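Local atomic coordinates of probable glucarate dehydratase (Mycobacterium smegmatis str. MC2 155, PDB entry 3VDG), a protein that probably catalyses the dehydration of glucarate or a related acid sugar, as a metal-dependent member of the enolase superfamily. Residues V35-F40 against A412-Y417; A56-I61 against L72-A77; V167-Y172 against C369-P374; F210-L215 against P240-P245. One frame throughout, in Å; residues are numbered along the deposited sequence. Where two conformers were deposited one is given.

How the interactions relate
From the N terminus, strand 30-41 supplies the first half of interaction 1, whose partner comes only near the end of the chain, on helix 407-420. That contact closes a loop holding the other three. Interaction 2 is a short hairpin that closes before interaction 3 opens, so these two run in series. Interaction 3 joins strand 166-174 to the loop at 369-374, and the loop it closes contains interaction 4. None cross. Interactions 1 and 2 share the antiparallel sheet of the N-terminal part, where Val38 N meets Arg58 O. Interactions 3 and 4 share the barrel sheet, where Ala171 pairs with Ala212 and Lys214.

Interaction 1: V35-F40 against A412-Y417; sequences VTPVAF and ALHEQY
Tyr417 lays one face of its ring against Pro37. Its CB rests on the strand backbone, 3.7 Å from Val38 C. CG stands anti to the backbone N (chi1 165°), which carries the ring over the proline, and lies near Pro37 O and CB. Pro37 CB sits over the ring centre, 3.6 Å from the centroid, in a CH-pi contact. CD1, CD2 and CE1 also meet this CB. CE2 touches Pro37 CG, CZ is the ring atom nearest Pro37 CB, and OH reaches the fringe of both carbons.

Three hydrogen bonds tie helix to strand. His414 ND1 gives its N-H to Pro37 O at 2.8 Å, with the acceptor in the ring plane. Gln416 NE2 donates almost straight to Ala39 O, also at 2.8 Å, and has Glu378 as a second partner. Leu413 O is gripped from opposite faces of its carbonyl plane, by Ala39 N at 3.1 Å and by Tyr417 N.

The helix segment, from near the C terminus, crosses the outermost strand of the N-terminal antiparallel sheet at 81°, consistent with an enolase-superfamily capping domain. Strand 55-65 pairs with strand 30-41, and Leu82 of helix 79-92 touches Pro37 and Tyr417.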
loop_
_atom_site.group_PDB
_atom_site.type_symbol
_atom_site.label_atom_id
_atom_site.label_comp_id
_atom_site.label_asym_id
_atom_site.label_seq_id
_atom_site.Cartn_x
_atom_site.Cartn_y
_atom_site.Cartn_z
ATOM N N VAL A 35 -7.141 -15.393 -23.645
ATOM C CA VAL A 35 -5.819 -14.783 -23.822
ATOM C C VAL A 35 -5.463 -14.770 -25.318
ATOM O O VAL A 35 -5.390 -15.825 -25.943
ATOM C CB VAL A 35 -4.731 -15.574 -23.057
ATOM C CG1 VAL A 35 -3.366 -14.893 -23.201
ATOM C CG2 VAL A 35 -5.111 -15.736 -21.595
ATOM N N THR A 36 -5.255 -13.585 -25.888
ATOM C CA THR A 36 -4.990 -13.440 -27.320
ATOM C C THR A 36 -3.619 -12.799 -27.548
ATOM O O THR A 36 -3.442 -11.603 -27.301
ATOM C CB THR A 36 -6.045 -12.530 -27.993
ATOM O OG1 THR A 36 -7.355 -13.023 -27.694
ATOM C CG2 THR A 36 -5.867 -12.502 -29.518
ATOM N N PRO A 37 -2.645 -13.585 -28.034
ATOM C CA PRO A 37 -1.362 -12.940 -28.360
ATOM C C PRO A 37 -1.485 -12.080 -29.624
ATOM O O PRO A 37 -2.194 -12.452 -30.556
ATOM C CB PRO A 37 -0.383 -14.130 -28.523
ATOM C CG PRO A 37 -1.232 -15.349 -28.684
ATOM C CD PRO A 37 -2.614 -15.058 -28.154
ATOM N N VAL A 38 -0.857 -10.906 -29.627
ATOM C CA VAL A 38 -0.893 -10.008 -30.773
ATOM C C VAL A 38 0.528 -9.556 -31.108
ATOM O O VAL A 38 1.433 -9.675 -30.276
ATOM C CB VAL A 38 -1.754 -8.769 -30.479
ATOM C CG1 VAL A 38 -3.197 -9.198 -30.199
ATOM C CG2 VAL A 38 -1.168 -7.984 -29.298
ATOM N N ALA A 39 0.729 -9.040 -32.319
ATOM C CA ALA A 39 2.034 -8.481 -32.706
ATOM C C ALA A 39 1.788 -7.216 -33.503
ATOM O O ALA A 39 0.849 -7.136 -34.299
ATOM C CB ALA A 39 2.853 -9.498 -33.509
ATOM N N PHE A 40 2.609 -6.204 -33.261
ATOM C CA PHE A 40 2.487 -4.944 -33.962
ATOM C C PHE A 40 3.876 -4.453 -34.378
ATOM O O PHE A 40 4.858 -4.739 -33.710
ATOM C CB PHE A 40 1.773 -3.899 -33.086
ATOM C CG PHE A 40 2.364 -3.743 -31.704
ATOM C CD1 PHE A 40 1.992 -4.589 -30.677
ATOM C CD2 PHE A 40 3.262 -2.721 -31.426
ATOM C CE1 PHE A 40 2.523 -4.442 -29.407
ATOM C CE2 PHE A 40 3.798 -2.571 -30.150
ATOM C CZ PHE A 40 3.425 -3.436 -29.141
ATOM N N ALA A 412 -6.983 -8.785 -36.274
ATOM C CA ALA A 412 -5.933 -8.438 -37.231
ATOM C C ALA A 412 -4.551 -8.550 -36.606
ATOM O O ALA A 412 -3.630 -9.092 -37.221
ATOM C CB ALA A 412 -6.149 -7.039 -37.783
ATOM N N LEU A 413 -4.386 -8.041 -35.384
ATOM C CA LEU A 413 -3.069 -8.146 -34.735
ATOM C C LEU A 413 -2.769 -9.559 -34.262
ATOM O O LEU A 413 -1.608 -9.932 -34.108
ATOM C CB LEU A 413 -2.905 -7.136 -33.588
ATOM C CG LEU A 413 -3.020 -5.661 -33.972
ATOM C CD1 LEU A 413 -2.734 -4.813 -32.737
ATOM C CD2 LEU A 413 -2.085 -5.275 -35.107
ATOM N N HIS A 414 -3.806 -10.353 -34.005
ATOM C CA HIS A 414 -3.569 -11.743 -33.682
ATOM C C HIS A 414 -3.105 -12.483 -34.918
ATOM O O HIS A 414 -2.222 -13.334 -34.850
ATOM C CB HIS A 414 -4.811 -12.403 -33.103
ATOM C CG HIS A 414 -4.636 -13.883 -32.844
ATOM N ND1 HIS A 414 -3.712 -14.367 -31.985
ATOM C CD2 HIS A 414 -5.300 -14.991 -33.372
ATOM C CE1 HIS A 414 -3.785 -15.710 -31.953
ATOM N NE2 HIS A 414 -4.758 -16.093 -32.808
ATOM N N GLU A 415 -3.701 -12.153 -36.060
ATOM C CA GLU A 415 -3.332 -12.798 -37.328
ATOM C C GLU A 415 -1.879 -12.415 -37.666
ATOM O O GLU A 415 -1.088 -13.247 -38.088
ATOM C CB GLU A 415 -4.308 -12.376 -38.441
ATOM C CG GLU A 415 -3.914 -12.799 -39.856
ATOM C CD GLU A 415 -3.877 -14.311 -40.076
ATOM O OE1 GLU A 415 -4.496 -15.066 -39.295
ATOM O OE2 GLU A 415 -3.225 -14.748 -41.054
ATOM N N GLN A 416 -1.539 -11.150 -37.451
ATOM C CA GLN A 416 -0.158 -10.674 -37.587
ATOM C C GLN A 416 0.828 -11.460 -36.709
ATOM O O GLN A 416 1.891 -11.883 -37.169
ATOM C CB GLN A 416 -0.117 -9.169 -37.324
ATOM C CG GLN A 416 1.182 -8.487 -37.706
ATOM C CD GLN A 416 0.988 -7.015 -37.989
ATOM O OE1 GLN A 416 1.015 -6.591 -39.141
ATOM N NE2 GLN A 416 0.786 -6.226 -36.944
ATOM N N TYR A 417 0.469 -11.701 -35.454
ATOM C CA TYR A 417 1.280 -12.558 -34.597
ATOM C C TYR A 417 1.481 -13.965 -35.157
ATOM O O TYR A 417 2.593 -14.489 -35.135
ATOM C CB TYR A 417 0.670 -12.629 -33.197
ATOM C CG TYR A 417 1.185 -13.736 -32.308
ATOM C CD1 TYR A 417 2.281 -13.535 -31.468
ATOM C CD2 TYR A 417 0.555 -14.980 -32.284
ATOM C CE1 TYR A 417 2.737 -14.549 -30.643
ATOM C CE2 TYR A 417 1.006 -15.994 -31.471
ATOM C CZ TYR A 417 2.091 -15.770 -30.646
ATOM O OH TYR A 417 2.531 -16.778 -29.831
#

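Interaction 2: A56-I61 against L72-A77; sequences ALRAVI and LGETYA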
loop_
_atom_site.group_PDB
_atom_site.type_symbol
_atom_site.label_atom_id
_atom_site.label_comp_id
_atom_site.label_asym_id
_atom_site.label_seq_id
_atom_site.Cartn_x
_atom_site.Cartn_y
_atom_site.Cartn_z
ATOM N N ALA A 56 6.722 -6.307 -32.107
ATOM C CA ALA A 56 6.698 -6.458 -30.660
ATOM C C ALA A 56 5.482 -7.337 -30.330
ATOM O O ALA A 56 4.461 -7.251 -31.021
ATOM C CB ALA A 56 6.550 -5.087 -30.015
ATOM N N LEU A 57 5.588 -8.162 -29.288
ATOM C CA LEU A 57 4.498 -9.088 -28.903
ATOM C C LEU A 57 3.816 -8.671 -27.598
ATOM O O LEU A 57 4.488 -8.246 -26.666
ATOM C CB LEU A 57 5.063 -10.495 -28.683
ATOM C CG LEU A 57 5.934 -11.127 -29.768
ATOM C CD1 LEU A 57 6.396 -12.506 -29.296
ATOM C CD2 LEU A 57 5.206 -11.192 -31.091
ATOM N N ARG A 58 2.492 -8.794 -27.525
ATOM C CA ARG A 58 1.756 -8.616 -26.254
ATOM C C ARG A 58 0.656 -9.671 -26.199
ATOM O O ARG A 58 0.327 -10.286 -27.228
ATOM C CB ARG A 58 1.145 -7.216 -26.143
ATOM C CG ARG A 58 2.152 -6.083 -26.297
ATOM C CD ARG A 58 3.064 -5.954 -25.090
ATOM N NE ARG A 58 2.395 -5.272 -23.978
ATOM C CZ ARG A 58 2.967 -5.052 -22.810
ATOM N NH1 ARG A 58 4.226 -5.460 -22.595
ATOM N NH2 ARG A 58 2.285 -4.426 -21.861
ATOM N N ALA A 59 0.138 -9.930 -25.001
ATOM C CA ALA A 59 -1.005 -10.829 -24.828
ATOM C C ALA A 59 -2.138 -9.998 -24.244
ATOM O O ALA A 59 -1.949 -9.259 -23.279
ATOM C CB ALA A 59 -0.658 -11.999 -23.911
ATOM N N VAL A 60 -3.296 -10.077 -24.876
ATOM C CA VAL A 60 -4.502 -9.396 -24.395
ATOM C C VAL A 60 -5.313 -10.376 -23.576
ATOM O O VAL A 60 -5.589 -11.512 -24.024
ATOM C CB VAL A 60 -5.339 -8.890 -25.574
ATOM C CG1 VAL A 60 -6.721 -8.424 -25.095
ATOM C CG2 VAL A 60 -4.591 -7.763 -26.296
ATOM N N ILE A 61 -5.667 -9.963 -22.360
ATOM C CA ILE A 61 -6.534 -10.746 -21.487
ATOM C C ILE A 61 -7.932 -10.167 -21.532
ATOM O O ILE A 61 -8.124 -8.973 -21.313
ATOM C CB ILE A 61 -6.061 -10.770 -20.006
ATOM C CG1 ILE A 61 -4.918 -11.770 -19.806
ATOM C CG2 ILE A 61 -7.187 -11.225 -19.078
ATOM C CD1 ILE A 61 -3.620 -11.351 -20.445
ATOM N N LEU A 72 -10.341 -6.076 -19.105
ATOM C CA LEU A 72 -9.196 -6.150 -20.011
ATOM C C LEU A 72 -7.901 -5.999 -19.222
ATOM O O LEU A 72 -7.829 -5.210 -18.277
ATOM C CB LEU A 72 -9.265 -5.020 -21.060
ATOM C CG LEU A 72 -10.534 -5.003 -21.927
ATOM C CD1 LEU A 72 -10.484 -3.830 -22.916
ATOM C CD2 LEU A 72 -10.655 -6.350 -22.619
ATOM N N GLY A 73 -6.882 -6.755 -19.632
ATOM C CA GLY A 73 -5.529 -6.613 -19.104
ATOM C C GLY A 73 -4.587 -6.835 -20.286
ATOM O O GLY A 73 -5.011 -7.337 -21.339
ATOM N N GLU A 74 -3.308 -6.510 -20.105
ATOM C CA GLU A 74 -2.330 -6.637 -21.191
ATOM C C GLU A 74 -0.991 -6.957 -20.573
ATOM O O GLU A 74 -0.629 -6.399 -19.525
ATOM C CB GLU A 74 -2.232 -5.327 -21.985
ATOM C CG GLU A 74 -1.231 -5.360 -23.145
ATOM C CD GLU A 74 -1.026 -3.986 -23.780
ATOM O OE1 GLU A 74 -1.964 -3.157 -23.787
ATOM O OE2 GLU A 74 0.082 -3.725 -24.296
ATOM N N THR A 75 -0.253 -7.861 -21.211
ATOM C CA THR A 75 1.015 -8.313 -20.651
ATOM C C THR A 75 1.937 -8.778 -21.785
ATOM O O THR A 75 1.623 -8.579 -22.971
ATOM C CB THR A 75 0.733 -9.454 -19.636
ATOM O OG1 THR A 75 1.953 -9.899 -19.025
ATOM C CG2 THR A 75 0.068 -10.618 -20.329
ATOM N N TYR A 76 3.064 -9.382 -21.433
ATOM C CA TYR A 76 4.008 -9.932 -22.426
ATOM C C TYR A 76 3.418 -11.157 -23.124
ATOM O O TYR A 76 2.400 -11.691 -22.689
ATOM C CB TYR A 76 5.331 -10.319 -21.720
ATOM C CG TYR A 76 5.742 -9.298 -20.667
ATOM C CD1 TYR A 76 6.240 -8.048 -21.047
ATOM C CD2 TYR A 76 5.586 -9.568 -19.301
ATOM C CE1 TYR A 76 6.594 -7.081 -20.089
ATOM C CE2 TYR A 76 5.922 -8.614 -18.333
ATOM C CZ TYR A 76 6.427 -7.378 -18.732
ATOM O OH TYR A 76 6.768 -6.425 -17.795
ATOM N N ALA A 77 4.077 -11.635 -24.179
ATOM C CA ALA A 77 3.573 -12.805 -24.911
ATOM C C ALA A 77 4.607 -13.881 -25.209
ATOM O O ALA A 77 4.392 -14.705 -26.099
ATOM C CB ALA A 77 2.899 -12.378 -26.204
#
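The Arg58 guanidinium has Thr75 O over one face, 3.5 Å above its plane and offset toward the rim. Glu74 meets it at the edge. Arg58 NE donates to Glu74 OE2 at 2.8 Å, close to the guanidinium plane, and takes the anti lone pair of that oxygen. NH2 adds a weak bond to the same OE2. The carboxylate plane stands 82° from the guanidinium, and both bonds fall on OE2. The Tyr76 ring is also turned nearly perpendicular to the guanidinium, with CD1 3.6 Å from NH1.

The arginine reaches the acid by bending at chi2 and chi3 (-72° and -78°), while Glu74 is extended. Second partners hold both ends: Ser351 OG takes a bond from Arg58 NH2, and Glu74 binds the backbone N of Leu348 and Ser351.

The two segments belong to a beta hairpin in the antiparallel sheet that precedes the barrel, consistent with the capping domain of the enolase superfamily. Ala59 with Thr75 and Ile61 with Gly73 are hydrogen-bonded pairs, with Val60 and Glu74 a non-hydrogen-bonded pair between them. Ala59 N to Thr75 O measures 2.9 Å.

Ile61 CD1 meets Thr75 CG2 at 3.8 Å on the face that also carries Ala59. Thr75 OG1 turns to His81. Beyond the paired residues, Ala77 CB packs on Leu57 CB at 3.8 Å.

Interaction 3: V167-Y172 against C369-P374; sequences VPFSAY and CDTHWP. With ACT (acetate ion), chain E.
Phe169 and Cys369 are joined by a single backbone bridge, in which Cys369 N donates to Pro168 O and Ser170 N to Cys369 O, each at 2.9 Å.

The Phe169 ring lies among the side chains of the loop. Its CD1 is 3.6 Å from Cys369 CB and 3.7 Å from Thr371 CB, and Asp370 O comes to its edge. Cys369 SG stands above the ring face, though at 5.0 Å from the centroid, in a distant sulfur-aromatic contact. SG also touches Val167 CG1.

Tyr172 CG lies anti to the backbone N (chi1 -157°), which carries the ring to the histidine, with CE2 3.3 Å from His372 CE1. The two rings meet obliquely, with planes at 58°, and Tyr172 CD2 sits over one face of the imidazole. Thr371 O is at the edge of the tyrosine ring. One water donates to Ser170 O and Thr371 O and accepts from Tyr172 N. His372 NE2 donates to an oxygen of an acetate, probably from the crystallisation liquor, at 2.9 Å.

Thr371 OG1 accepts from Trp373 N in an ST turn. Outside the contact, Thr371 OG1 bonds to His347, His372 ND1 to Ser344 and Tyr172 OH to Lys216, while Asp370 forms salt bridges with Lys214 and Arg242.

The contact fixes the loop beside the metal pocket, with the Tyr172 side chain about 5 Å from the sodium ion, consistent with the active-site end of an enolase-type barrel. Strand 166-174 has strands 213-216 and 392-394 as neighbours. Helix 349-360 packs on Val167 and Phe169, and helix 194-208 covers Ala171 and Pro374.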
loop_
_atom_site.group_PDB
_atom_site.type_symbol
_atom_site.label_atom_id
_atom_site.label_comp_id
_atom_site.label_asym_id
_atom_site.label_seq_id
_atom_site.Cartn_x
_atom_site.Cartn_y
_atom_site.Cartn_z
ATOM N N VAL A 167 -2.021 12.905 -17.088
ATOM C CA VAL A 167 -0.727 12.316 -16.734
ATOM C C VAL A 167 0.331 12.672 -17.793
ATOM O O VAL A 167 0.168 12.352 -18.963
ATOM C CB VAL A 167 -0.839 10.788 -16.650
ATOM C CG1 VAL A 167 0.541 10.176 -16.415
ATOM C CG2 VAL A 167 -1.792 10.404 -15.511
ATOM N N PRO A 168 1.419 13.332 -17.373
ATOM C CA PRO A 168 2.478 13.719 -18.312
ATOM C C PRO A 168 3.410 12.553 -18.635
ATOM O O PRO A 168 3.732 11.753 -17.751
ATOM C CB PRO A 168 3.227 14.837 -17.558
ATOM C CG PRO A 168 2.961 14.565 -16.120
ATOM C CD PRO A 168 1.573 13.973 -16.056
ATOM N N PHE A 169 3.805 12.451 -19.902
ATOM C CA PHE A 169 4.708 11.413 -20.359
ATOM C C PHE A 169 5.954 12.044 -20.972
ATOM O O PHE A 169 5.963 13.234 -21.324
ATOM C CB PHE A 169 4.035 10.525 -21.394
ATOM C CG PHE A 169 3.005 9.599 -20.815
ATOM C CD1 PHE A 169 3.316 8.268 -20.543
ATOM C CD2 PHE A 169 1.722 10.060 -20.539
ATOM C CE1 PHE A 169 2.364 7.406 -19.994
ATOM C CE2 PHE A 169 0.767 9.205 -20.001
ATOM C CZ PHE A 169 1.088 7.882 -19.723
ATOM N N SER A 170 7.006 11.242 -21.098
ATOM C CA SER A 170 8.253 11.720 -21.709
ATOM C C SER A 170 8.369 11.262 -23.160
ATOM O O SER A 170 7.681 10.334 -23.588
ATOM C CB SER A 170 9.458 11.222 -20.918
ATOM O OG SER A 170 9.469 9.809 -20.898
ATOM N N ALA A 171 9.233 11.941 -23.913
ATOM C CA ALA A 171 9.622 11.533 -25.262
ATOM C C ALA A 171 10.728 10.482 -25.086
ATOM O O ALA A 171 11.780 10.779 -24.515
ATOM C CB ALA A 171 10.190 12.749 -25.997
ATOM N N TYR A 172 10.492 9.262 -25.558
ATOM C CA TYR A 172 11.433 8.165 -25.353
ATOM C C TYR A 172 12.269 7.996 -26.636
ATOM O O TYR A 172 11.823 7.364 -27.583
ATOM C CB TYR A 172 10.651 6.873 -25.049
ATOM C CG TYR A 172 11.440 5.810 -24.298
ATOM C CD1 TYR A 172 12.831 5.738 -24.397
ATOM C CD2 TYR A 172 10.789 4.866 -23.503
ATOM C CE1 TYR A 172 13.553 4.767 -23.719
ATOM C CE2 TYR A 172 11.507 3.891 -22.817
ATOM C CZ TYR A 172 12.884 3.843 -22.932
ATOM O OH TYR A 172 13.598 2.883 -22.255
ATOM N N CYS A 369 5.941 10.011 -16.967
ATOM C CA CYS A 369 6.060 8.563 -17.213
ATOM C C CYS A 369 6.701 8.250 -18.564
ATOM O O CYS A 369 6.426 8.915 -19.558
ATOM C CB CYS A 369 4.672 7.886 -17.193
ATOM S SG CYS A 369 3.798 8.021 -15.601
ATOM N N ASP A 370 7.520 7.205 -18.616
ATOM C CA ASP A 370 7.977 6.677 -19.908
ATOM C C ASP A 370 6.814 6.048 -20.681
ATOM O O ASP A 370 5.902 5.473 -20.087
ATOM C CB ASP A 370 9.033 5.590 -19.680
ATOM C CG ASP A 370 10.362 6.150 -19.134
ATOM O OD1 ASP A 370 10.558 7.378 -19.143
ATOM O OD2 ASP A 370 11.214 5.338 -18.724
ATOM N N THR A 371 6.850 6.144 -22.007
ATOM C CA THR A 371 5.973 5.327 -22.845
ATOM C C THR A 371 6.668 5.099 -24.182
ATOM O O THR A 371 7.449 5.938 -24.623
ATOM C CB THR A 371 4.609 6.003 -23.098
ATOM O OG1 THR A 371 3.803 5.168 -23.949
ATOM C CG2 THR A 371 4.803 7.373 -23.767
ATOM N N HIS A 372 6.398 3.953 -24.796
ATOM C CA HIS A 372 6.886 3.640 -26.144
ATOM C C HIS A 372 5.846 4.018 -27.165
ATOM O O HIS A 372 5.985 3.721 -28.346
ATOM C CB HIS A 372 7.153 2.145 -26.262
ATOM C CG HIS A 372 8.415 1.691 -25.575
ATOM N ND1 HIS A 372 8.573 1.742 -24.236
ATOM C CD2 HIS A 372 9.598 1.172 -26.092
ATOM C CE1 HIS A 372 9.793 1.266 -23.909
ATOM N NE2 HIS A 372 10.417 0.917 -25.046
ATOM N N TRP A 373 4.791 4.701 -26.729
ATOM C CA TRP A 373 3.674 5.033 -27.644
ATOM C C TRP A 373 4.009 5.544 -29.042
ATOM O O TRP A 373 3.422 5.087 -30.025
ATOM C CB TRP A 373 2.715 6.008 -26.974
ATOM C CG TRP A 373 1.330 5.964 -27.564
ATOM C CD1 TRP A 373 0.693 6.942 -28.322
ATOM C CD2 TRP A 373 0.350 4.873 -27.443
ATOM N NE1 TRP A 373 -0.578 6.537 -28.676
ATOM C CE2 TRP A 373 -0.847 5.311 -28.175
ATOM C CE3 TRP A 373 0.341 3.631 -26.811
ATOM C CZ2 TRP A 373 -1.980 4.527 -28.263
ATOM C CZ3 TRP A 373 -0.815 2.845 -26.918
ATOM C CH2 TRP A 373 -1.945 3.287 -27.625
ATOM N N PRO A 374 4.902 6.547 -29.161
ATOM C CA PRO A 374 5.182 7.100 -30.496
ATOM C C PRO A 374 5.731 6.068 -31.479
ATOM O O PRO A 374 5.642 6.259 -32.688
ATOM C CB PRO A 374 6.245 8.168 -30.221
ATOM C CG PRO A 374 6.047 8.538 -28.781
ATOM C CD PRO A 374 5.638 7.262 -28.107
HETATM C C ACT E . 13.891 -1.013 -24.795
HETATM O O ACT E . 12.693 -0.811 -25.130
HETATM O OXT ACT E . 14.722 -1.465 -25.612
HETATM C CH3 ACT E . 14.357 -0.714 -23.397
HETATM O O HOH W 1 7.644 8.555 -25.735
#

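Interaction 4: F210-L215 against P240-P245; sequences FSAIKL and PLRLDP. With NA (sodium ion), chain C.
Pro240 meets Ala212 and Ile213 through both ring and carbonyl. Its CB touches Ala212 CB at 4.2 Å, and its O accepts from Ile213 N at 2.8 Å.

Leu241 lies alongside Ile213, pointing the same way, with CD2 3.7 Å from Ile213 CB. Helix 222-235 covers Leu241.

Arg242 N donates to Ile213 O, and Arg242 O accepts from Leu215 N. The Arg242 side chain runs extended from CG to NE on the face shared with Lys214. Glu266 and the carbonyl of Ala368 help hold its guanidinium. Leu243 turns back to the other face, where its CD1 meets Leu215 CD2 at 4.0 Å.

Asp244 N bonds to Leu215 O. With CG anti to the backbone N (chi1 172°), the carboxylate reaches the sodium ion, and OD2 binds it at 2.4 Å. OD2 also takes a bond from Lys216 and a weak one from Lys214 NZ at 3.3 Å. OD1 accepts from a metal-bound water. Lys214, fully extended toward Asp370 and Glu269, donates to a second such water.

This is a parallel beta-alpha-beta unit. Asp244, Glu269 and Asn292 form the metal site at the C-terminal ends of the barrel strands, where sodium probably replaces the magnesium of enolase-superfamily enzymes.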
loop_
_atom_site.group_PDB
_atom_site.type_symbol
_atom_site.label_atom_id
_atom_site.label_comp_id
_atom_site.label_asym_id
_atom_site.label_seq_id
_atom_site.Cartn_x
_atom_site.Cartn_y
_atom_site.Cartn_z
ATOM N N PHE A 210 5.415 16.226 -25.627
ATOM C CA PHE A 210 6.118 15.779 -24.418
ATOM C C PHE A 210 6.972 16.899 -23.835
ATOM O O PHE A 210 7.643 17.611 -24.567
ATOM C CB PHE A 210 7.001 14.558 -24.712
ATOM C CG PHE A 210 6.253 13.368 -25.225
ATOM C CD1 PHE A 210 5.180 12.838 -24.514
ATOM C CD2 PHE A 210 6.657 12.729 -26.399
ATOM C CE1 PHE A 210 4.503 11.721 -24.979
ATOM C CE2 PHE A 210 5.986 11.617 -26.868
ATOM C CZ PHE A 210 4.906 11.105 -26.160
ATOM N N SER A 211 6.968 17.021 -22.513
ATOM C CA SER A 211 7.662 18.077 -21.774
ATOM C C SER A 211 8.952 17.606 -21.117
ATOM O O SER A 211 9.620 18.395 -20.452
ATOM C CB SER A 211 6.761 18.575 -20.641
ATOM O OG SER A 211 6.637 17.562 -19.647
ATOM N N ALA A 212 9.244 16.308 -21.224
ATOM C CA ALA A 212 10.461 15.702 -20.632
ATOM C C ALA A 212 11.000 14.718 -21.665
ATOM O O ALA A 212 10.239 14.209 -22.499
ATOM C CB ALA A 212 10.158 14.989 -19.319
ATOM N N ILE A 213 12.302 14.459 -21.636
ATOM C CA ILE A 213 12.908 13.684 -22.713
ATOM C C ILE A 213 13.845 12.635 -22.129
ATOM O O ILE A 213 14.633 12.917 -21.216
ATOM C CB ILE A 213 13.736 14.591 -23.653
ATOM C CG1 ILE A 213 12.871 15.708 -24.256
ATOM C CG2 ILE A 213 14.379 13.771 -24.753
ATOM C CD1 ILE A 213 13.668 16.701 -25.097
ATOM N N LYS A 214 13.759 11.418 -22.640
ATOM C CA LYS A 214 14.654 10.382 -22.168
ATOM C C LYS A 214 15.423 9.817 -23.352
ATOM O O LYS A 214 14.838 9.602 -24.402
ATOM C CB LYS A 214 13.840 9.248 -21.534
ATOM C CG LYS A 214 14.664 7.984 -21.281
ATOM C CD LYS A 214 13.821 6.876 -20.649
ATOM C CE LYS A 214 14.675 5.666 -20.308
ATOM N NZ LYS A 214 13.915 4.661 -19.518
ATOM N N LEU A 215 16.717 9.543 -23.170
ATOM C CA LEU A 215 17.516 8.888 -24.217
ATOM C C LEU A 215 17.942 7.471 -23.790
ATOM O O LEU A 215 18.528 7.277 -22.709
ATOM C CB LEU A 215 18.767 9.726 -24.561
ATOM C CG LEU A 215 19.751 9.133 -25.585
ATOM C CD1 LEU A 215 19.078 8.995 -26.938
ATOM C CD2 LEU A 215 21.029 9.965 -25.704
ATOM N N PRO A 240 13.152 18.646 -18.988
ATOM C CA PRO A 240 13.946 17.721 -18.188
ATOM C C PRO A 240 14.463 16.570 -19.067
ATOM O O PRO A 240 13.767 16.140 -19.999
ATOM C CB PRO A 240 12.942 17.210 -17.138
ATOM C CG PRO A 240 11.924 18.311 -17.032
ATOM C CD PRO A 240 11.787 18.818 -18.446
ATOM N N LEU A 241 15.677 16.101 -18.763
ATOM C CA LEU A 241 16.365 15.079 -19.571
ATOM C C LEU A 241 16.778 13.907 -18.702
ATOM O O LEU A 241 17.162 14.075 -17.543
ATOM C CB LEU A 241 17.642 15.658 -20.224
ATOM C CG LEU A 241 17.475 16.860 -21.161
ATOM C CD1 LEU A 241 18.837 17.301 -21.671
ATOM C CD2 LEU A 241 16.557 16.540 -22.332
ATOM N N ARG A 242 16.721 12.711 -19.271
ATOM C CA ARG A 242 17.156 11.524 -18.560
ATOM C C ARG A 242 17.959 10.684 -19.510
ATOM O O ARG A 242 17.712 10.698 -20.712
ATOM C CB ARG A 242 15.955 10.688 -18.133
ATOM C CG ARG A 242 14.931 11.446 -17.328
ATOM C CD ARG A 242 13.592 10.783 -17.578
ATOM N NE ARG A 242 12.533 11.486 -16.885
ATOM C CZ ARG A 242 11.271 11.092 -16.868
ATOM N NH1 ARG A 242 10.897 9.992 -17.524
ATOM N NH2 ARG A 242 10.388 11.807 -16.197
ATOM N N LEU A 243 18.909 9.939 -18.968
ATOM C CA LEU A 243 19.735 9.068 -19.791
ATOM C C LEU A 243 19.731 7.686 -19.139
ATOM O O LEU A 243 19.813 7.573 -17.918
ATOM C CB LEU A 243 21.166 9.625 -19.852
ATOM C CG LEU A 243 22.261 8.815 -20.558
ATOM C CD1 LEU A 243 21.897 8.573 -22.017
ATOM C CD2 LEU A 243 23.596 9.565 -20.440
ATOM N N ASP A 244 19.636 6.643 -19.960
ATOM C CA ASP A 244 19.506 5.280 -19.461
ATOM C C ASP A 244 20.312 4.325 -20.325
ATOM O O ASP A 244 19.873 3.944 -21.412
ATOM C CB ASP A 244 18.029 4.886 -19.503
ATOM C CG ASP A 244 17.799 3.417 -19.181
ATOM O OD1 ASP A 244 18.705 2.736 -18.633
ATOM O OD2 ASP A 244 16.687 2.944 -19.473
ATOM N N PRO A 245 21.515 3.961 -19.877
ATOM C CA PRO A 245 22.311 3.055 -20.705
ATOM C C PRO A 245 22.125 1.586 -20.311
ATOM O O PRO A 245 22.954 0.754 -20.691
ATOM C CB PRO A 245 23.747 3.475 -20.369
ATOM C CG PRO A 245 23.651 3.827 -18.913
ATOM C CD PRO A 245 22.294 4.488 -18.739
HETATM NA NA NA C . 15.215 2.453 -17.591
HETATM O O HOH W 2 13.890 1.758 -19.329
HETATM O O HOH W 3 17.021 0.971 -17.225
#